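Local coordinates for transcriptional regulator, putative (PDB 3BJN), which probably acts as a DNA-binding transcription factor of the IclR type, represented here by its C-terminal domain alone, at residues A[31-36]-A[40-45]; A[70-75]-A[109-114]; A[126-131]-A[136-141]. All coordinates share one frame; numbering follows the deposited sequence.

How the contacts relate
The three contacts follow one another along the chain and all lie in the IclR C-terminal domain, of the GAF clan. They share one antiparallel sheet. Contact 1 is the hairpin of strands 29-36 and 39-45. Contact 3 is the hairpin of strands 121-130 and 133-143, its centre about 9 Å from that of contact 1. Strands 29-36 and 133-143 are neighbours, so the two hairpins join edge to edge. Contact 2 sets helix 67-76 against strand 111-114, an outermost strand. Its centre is about 14 Å from that of contact 1 and about 9 Å from that of contact 3. Its helix bridges the two hairpins, with M73 packing on A40 and V72 on P127.

Contact 1: residues A[31-36]-A[40-45]; sequences AYMVPV and ALCVSQ
Y32 pairs with both V43 and S44, which makes a classic beta bulge in the antiparallel hairpin of 31-36 and 40-45. Y32 O takes two N-H groups. V43 N donates to Y32 O at 2.9 Å, and S44 N adds a weak bond to the same oxygen. Y32 N donates to S44 O at 2.8 Å. Beyond the bulge, V34 and L41 satisfy each other in both directions. V34 N meets L41 O at 2.9 Å, and L41 N meets V34 O at 2.8 Å. The backbones of A31 and M33 also bond to S139 and A137 of strand 133-143, and those of A40 and C42 to Q62, G59 and Q60. The amide end of Q45 is held by F56 O.

V43, the bulge residue, starts toward 31-36. It lies beside Y32, pointing the same way, with V43 CB oblique to the ring and 4.0 Å from Y32 CD2. Helix 12-26 covers the face of Y32 and S44, while helix 67-76 touches the face of A31, M33, A40 and C42 through S69 and M73. On this second face the M33 chain bends at chi2 (-78°) and chi3 (-74°). The bends lay M33 SE over C42, 3.8 Å from C42 CB, and bring M33 CE within 4.0 Å of A40 CB.

Contact 2: residues A[70-75]-A[109-114]; sequences SKVMLA and GYAVST
V72 meets A111 where helix 67-76 packs against strand 111-114. Within the helix, S70 O takes the bond from L74 N at 2.9 Å. K71 starts toward the strand, and its CB comes to 4.5 Å from A111 CB. The chain is extended beyond chi1, and in the conformer given NZ forms a salt bridge with E116.

V72 makes the direct contact. Its CB points at the strand, and its CA is 5.8 Å from A111 CA. CG1 is anti to the backbone N (chi1 160°), which sets CG2 beside that N and opposite the carbonyl carbon. CG2 is the branch that reaches A111. It sits 3.4 Å from A111 CB, a tight carbon pair, and V72 CG2 is also 3.6 Å from A111 N. The same methyl, V72 CG2, lies 4.2 Å from Y110 C. No hydrogen bond crosses between the segments here, so this is apolar packing of a helix on an edge strand of the antiparallel sheet in the IclR C-terminal domain. V72 also touches S125 and P127 of the next strand, 121-130, and A111 is tied to S125 by backbone bonding. On the strand side, Y110 and V112 both start away from the helix, and V112 CG2 lies in plane at the edge of the Y110 ring.

A75 N closes a helical bond to K71 O at 3.0 Å. Further along the strand, S113 OG bonds to A68 N near the start of the helix.

Contact 3: residues A[126-131]-A[136-141]; sequences APVMKG and GAISVM
A126 and I138 form a hydrogen-bonded pair in the antiparallel hairpin of strands 121-130 and 133-143. The segment axes come within 4.3 Å, with 146° between their directions. A126 N donates to I138 O and I138 N donates to A126 O, both at 2.9 Å. P127 and A137 follow as a non-hydrogen-bonded pair, with CA atoms 4.3 Å apart. A137 CA adds a CA-H...O contact to A126 O, and A137 CB lies 3.5 Å from the same A126 O.

The V128 and G136 pair is less regular. V128 N reaches G136 O at 2.8 Å with an almost straight N-H, yet it comes from well above the carbonyl plane, 53° out of it. The return bond, from G136 N to V128 O, is longer at 3.3 Å, and its donor is tilted from the plane. The other edge of 136-141 joins strand 29-36.

The side chains divide between two faces. P127 and A137 lie on the face covered by helix 67-76, with P127 against Y76 and A137 against M73. A126, V128 and I138 are on the other face. Helix 144-163 packs there, A126 meeting V158 and A162 and I138 meeting A161. Y32 and the C-terminal L165 also touch V128 and I138.

G136 has no side chain, and V128 CB sits close over its carbonyl group. V128 and I138 cross at a slant. V128 CG1 is anti to the backbone N (chi1 173°), so CG2 stands beside that N and is the branch turned to I138. I138 CG1 is likewise anti to its carbonyl carbon and beside its own N. V128 CG2 and I138 CG1 meet at 3.9 Å.

Contact 1: residues A[31-36]-A[40-45]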
# COMPACT_ATOMS: atom_id res chain seq x y z
N ALA A 31 -4.75 -3.71 -4.68
CA ALA A 31 -3.73 -4.74 -4.51
C ALA A 31 -3.44 -5.00 -3.03
O ALA A 31 -3.69 -4.14 -2.18
CB ALA A 31 -2.45 -4.34 -5.19
N TYR A 32 -2.90 -6.19 -2.77
CA TYR A 32 -2.35 -6.55 -1.47
C TYR A 32 -0.86 -6.70 -1.64
O TYR A 32 -0.39 -7.49 -2.47
CB TYR A 32 -2.94 -7.88 -1.03
CG TYR A 32 -2.43 -8.39 0.28
CD1 TYR A 32 -2.65 -7.67 1.45
CD2 TYR A 32 -1.74 -9.59 0.35
CE1 TYR A 32 -2.18 -8.17 2.69
CE2 TYR A 32 -1.28 -10.09 1.57
CZ TYR A 32 -1.49 -9.36 2.71
OH TYR A 32 -1.05 -9.88 3.92
N MSE A 33 -0.16 -5.91 -0.85
CA MSE A 33 1.30 -5.80 -0.88
C MSE A 33 1.89 -6.36 0.40
O MSE A 33 1.29 -6.22 1.47
CB MSE A 33 1.69 -4.33 -0.98
CG MSE A 33 0.77 -3.48 -1.87
SE MSE A 33 1.32 -3.90 -3.71
CE MSE A 33 2.88 -2.89 -3.51
N VAL A 34 3.08 -6.95 0.32
CA VAL A 34 3.76 -7.36 1.55
C VAL A 34 5.21 -6.93 1.49
O VAL A 34 5.80 -6.83 0.40
CB VAL A 34 3.68 -8.88 1.87
CG1 VAL A 34 2.23 -9.31 2.07
CG2 VAL A 34 4.41 -9.70 0.82
N PRO A 35 5.78 -6.61 2.66
CA PRO A 35 7.18 -6.19 2.67
C PRO A 35 8.11 -7.39 2.60
O PRO A 35 7.88 -8.38 3.31
CB PRO A 35 7.30 -5.44 4.00
CG PRO A 35 6.25 -6.03 4.90
CD PRO A 35 5.16 -6.58 4.02
N VAL A 36 9.12 -7.33 1.73
CA VAL A 36 10.08 -8.42 1.61
C VAL A 36 11.44 -7.75 1.48
O VAL A 36 11.79 -7.22 0.41
CB VAL A 36 9.81 -9.31 0.36
CG1 VAL A 36 10.80 -10.47 0.30
CG2 VAL A 36 8.35 -9.83 0.39
N ALA A 40 8.65 -3.99 -1.81
CA ALA A 40 7.21 -4.20 -1.59
C ALA A 40 6.77 -5.15 -2.70
O ALA A 40 6.85 -4.81 -3.88
CB ALA A 40 6.47 -2.87 -1.69
N LEU A 41 6.33 -6.34 -2.31
CA LEU A 41 5.89 -7.32 -3.29
C LEU A 41 4.37 -7.24 -3.51
O LEU A 41 3.61 -7.24 -2.55
CB LEU A 41 6.27 -8.73 -2.80
CG LEU A 41 5.72 -9.87 -3.65
CD1 LEU A 41 6.41 -9.93 -5.02
CD2 LEU A 41 5.89 -11.19 -2.92
N CYS A 42 3.94 -7.19 -4.76
CA CYS A 42 2.51 -7.24 -5.03
C CYS A 42 2.05 -8.70 -5.06
O CYS A 42 2.36 -9.44 -6.00
CB CYS A 42 2.21 -6.53 -6.33
SG CYS A 42 0.45 -6.53 -6.68
N VAL A 43 1.36 -9.13 -4.01
CA VAL A 43 0.99 -10.54 -3.88
C VAL A 43 -0.32 -10.88 -4.60
O VAL A 43 -0.47 -11.97 -5.18
CB VAL A 43 0.89 -10.93 -2.39
CG1 VAL A 43 0.29 -12.32 -2.20
CG2 VAL A 43 2.29 -10.89 -1.76
N SER A 44 -1.25 -9.94 -4.59
CA SER A 44 -2.53 -10.15 -5.25
C SER A 44 -3.01 -8.82 -5.79
O SER A 44 -2.88 -7.80 -5.12
CB SER A 44 -3.54 -10.74 -4.28
OG SER A 44 -4.78 -11.04 -4.96
N GLN A 45 -3.55 -8.82 -7.01
CA GLN A 45 -3.96 -7.58 -7.64
C GLN A 45 -5.20 -7.79 -8.49
O GLN A 45 -5.28 -8.81 -9.20
CB GLN A 45 -2.85 -7.07 -8.53
CG GLN A 45 -3.10 -5.71 -9.17
CD GLN A 45 -1.96 -5.34 -10.08
OE1 GLN A 45 -1.69 -6.04 -11.05
NE2 GLN A 45 -1.26 -4.27 -9.75

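Contact 2: residues A[70-75]-A[109-114]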
# COMPACT_ATOMS: atom_id res chain seq x y z
N SER A 70 4.39 1.75 0.31
CA SER A 70 5.71 1.73 0.97
C SER A 70 5.68 2.53 2.27
O SER A 70 6.18 2.06 3.30
CB SER A 70 6.81 2.32 0.07
OG SER A 70 7.00 1.50 -1.06
N LYS A 71 5.05 3.70 2.24
CA LYS A 71 5.07 4.58 3.41
C LYS A 71 4.22 4.05 4.57
O LYS A 71 4.56 4.26 5.73
CB LYS A 71 4.63 5.99 3.02
CG LYS A 71 5.64 6.74 2.17
CD LYS A 71 5.11 8.14 1.95
CE LYS A 71 5.68 8.79 0.73
NZ LYS A 71 4.85 9.99 0.41
N VAL A 72 3.11 3.37 4.27
CA VAL A 72 2.31 2.69 5.30
C VAL A 72 3.11 1.56 5.97
O VAL A 72 3.13 1.44 7.21
CB VAL A 72 1.03 2.10 4.69
CG1 VAL A 72 0.46 0.99 5.57
CG2 VAL A 72 0.07 3.21 4.51
N MSE A 73 3.81 0.78 5.16
CA MSE A 73 4.55 -0.36 5.68
C MSE A 73 5.73 0.14 6.51
O MSE A 73 5.96 -0.36 7.62
CB MSE A 73 4.95 -1.31 4.56
CG MSE A 73 3.69 -1.99 4.00
SE MSE A 73 4.05 -3.37 2.68
CE MSE A 73 5.15 -2.43 1.56
N LEU A 74 6.44 1.14 5.99
CA LEU A 74 7.55 1.76 6.75
C LEU A 74 7.07 2.36 8.09
O LEU A 74 7.76 2.23 9.11
CB LEU A 74 8.27 2.82 5.93
CG LEU A 74 9.08 2.25 4.76
CD1 LEU A 74 9.41 3.42 3.78
CD2 LEU A 74 10.36 1.55 5.27
N ALA A 75 5.91 3.00 8.08
CA ALA A 75 5.38 3.63 9.31
C ALA A 75 5.00 2.60 10.39
O ALA A 75 5.11 2.89 11.59
CB ALA A 75 4.18 4.51 9.01
N GLY A 109 -4.12 6.33 10.13
CA GLY A 109 -4.28 4.90 9.84
C GLY A 109 -4.16 4.53 8.36
O GLY A 109 -4.42 3.39 7.96
N TYR A 110 -3.73 5.50 7.54
CA TYR A 110 -3.52 5.26 6.10
C TYR A 110 -2.56 6.30 5.54
O TYR A 110 -2.30 7.31 6.19
CB TYR A 110 -4.86 5.36 5.36
CG TYR A 110 -5.49 6.75 5.43
CD1 TYR A 110 -5.20 7.71 4.46
CD2 TYR A 110 -6.34 7.09 6.48
CE1 TYR A 110 -5.76 9.01 4.54
CE2 TYR A 110 -6.90 8.35 6.56
CZ TYR A 110 -6.60 9.31 5.60
OH TYR A 110 -7.15 10.56 5.69
N ALA A 111 -2.07 6.05 4.33
CA ALA A 111 -1.24 7.02 3.62
C ALA A 111 -1.85 7.33 2.26
O ALA A 111 -2.52 6.48 1.67
CB ALA A 111 0.15 6.46 3.42
N VAL A 112 -1.56 8.53 1.77
CA VAL A 112 -1.98 8.94 0.42
C VAL A 112 -0.73 9.44 -0.26
O VAL A 112 0.11 10.14 0.38
CB VAL A 112 -3.04 10.07 0.45
CG1 VAL A 112 -3.45 10.48 -0.96
CG2 VAL A 112 -4.27 9.65 1.25
N SER A 113 -0.56 9.09 -1.54
CA SER A 113 0.58 9.61 -2.34
C SER A 113 0.09 9.98 -3.75
O SER A 113 -0.89 9.43 -4.25
CB SER A 113 1.68 8.56 -2.45
OG SER A 113 1.15 7.39 -3.06
N THR A 114 0.81 10.90 -4.39
CA THR A 114 0.47 11.30 -5.76
C THR A 114 1.72 11.41 -6.62
O THR A 114 2.66 12.17 -6.28
CB THR A 114 -0.27 12.67 -5.79
OG1 THR A 114 0.53 13.66 -5.12
CG2 THR A 114 -1.63 12.57 -5.11

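Contact 3: residues A[126-131]-A[136-141]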
# COMPACT_ATOMS: atom_id res chain seq x y z
N ALA A 126 -3.61 1.23 3.38
CA ALA A 126 -3.76 1.03 4.82
C ALA A 126 -3.09 -0.27 5.24
O ALA A 126 -3.03 -1.19 4.44
CB ALA A 126 -5.25 1.04 5.20
N PRO A 127 -2.58 -0.33 6.47
CA PRO A 127 -1.80 -1.51 6.89
C PRO A 127 -2.70 -2.69 7.24
O PRO A 127 -3.82 -2.50 7.74
CB PRO A 127 -1.10 -1.03 8.17
CG PRO A 127 -2.09 -0.02 8.77
CD PRO A 127 -2.70 0.66 7.58
N VAL A 128 -2.19 -3.89 6.98
CA VAL A 128 -2.84 -5.12 7.45
C VAL A 128 -1.97 -5.62 8.57
O VAL A 128 -0.78 -5.85 8.39
CB VAL A 128 -2.95 -6.16 6.33
CG1 VAL A 128 -3.47 -7.48 6.85
CG2 VAL A 128 -3.85 -5.64 5.21
N MSE A 129 -2.59 -5.75 9.74
CA MSE A 129 -1.92 -6.07 10.98
C MSE A 129 -2.41 -7.41 11.51
O MSE A 129 -3.61 -7.71 11.41
CB MSE A 129 -2.24 -5.01 12.06
CG MSE A 129 -2.04 -3.55 11.65
SE MSE A 129 -0.14 -3.17 11.51
CE MSE A 129 0.45 -3.42 13.38
N LYS A 130 -1.49 -8.19 12.07
CA LYS A 130 -1.85 -9.36 12.88
C LYS A 130 -1.31 -9.04 14.25
O LYS A 130 -0.10 -9.11 14.49
CB LYS A 130 -1.25 -10.65 12.32
CG LYS A 130 -1.65 -11.92 13.12
CD LYS A 130 -0.93 -13.14 12.57
CE LYS A 130 -0.90 -14.31 13.56
NZ LYS A 130 0.20 -15.25 13.20
N GLY A 131 -2.22 -8.64 15.14
CA GLY A 131 -1.85 -8.09 16.43
C GLY A 131 -1.05 -6.82 16.23
O GLY A 131 -1.48 -5.91 15.52
N GLY A 136 1.21 -6.68 5.95
CA GLY A 136 1.06 -6.23 4.58
C GLY A 136 0.30 -4.92 4.48
O GLY A 136 0.19 -4.17 5.47
N ALA A 137 -0.19 -4.63 3.29
CA ALA A 137 -0.98 -3.40 3.10
C ALA A 137 -1.99 -3.64 2.01
O ALA A 137 -1.69 -4.36 1.07
CB ALA A 137 -0.11 -2.23 2.76
N ILE A 138 -3.15 -2.99 2.13
CA ILE A 138 -4.12 -2.96 1.01
C ILE A 138 -4.01 -1.61 0.38
O ILE A 138 -3.91 -0.60 1.09
CB ILE A 138 -5.59 -3.15 1.53
CG1 ILE A 138 -5.79 -4.58 2.04
CG2 ILE A 138 -6.62 -2.74 0.42
CD1 ILE A 138 -5.80 -5.65 0.95
N SER A 139 -4.03 -1.55 -0.94
CA SER A 139 -3.83 -0.31 -1.66
C SER A 139 -4.78 -0.19 -2.84
O SER A 139 -5.12 -1.20 -3.45
CB SER A 139 -2.39 -0.25 -2.17
OG SER A 139 -1.46 -0.39 -1.11
N VAL A 140 -5.19 1.04 -3.13
CA VAL A 140 -5.82 1.37 -4.41
C VAL A 140 -4.83 2.25 -5.15
O VAL A 140 -4.24 3.18 -4.57
CB VAL A 140 -7.16 2.07 -4.22
CG1 VAL A 140 -7.59 2.88 -5.49
CG2 VAL A 140 -8.24 1.02 -3.81
N MSE A 141 -4.64 1.93 -6.43
CA MSE A 141 -3.79 2.70 -7.36
C MSE A 141 -4.73 3.21 -8.43
O MSE A 141 -5.41 2.41 -9.08
CB MSE A 141 -2.73 1.79 -7.99
CG MSE A 141 -1.72 1.26 -7.00
SE MSE A 141 -2.39 -0.41 -6.20
CE MSE A 141 -1.15 -1.61 -7.12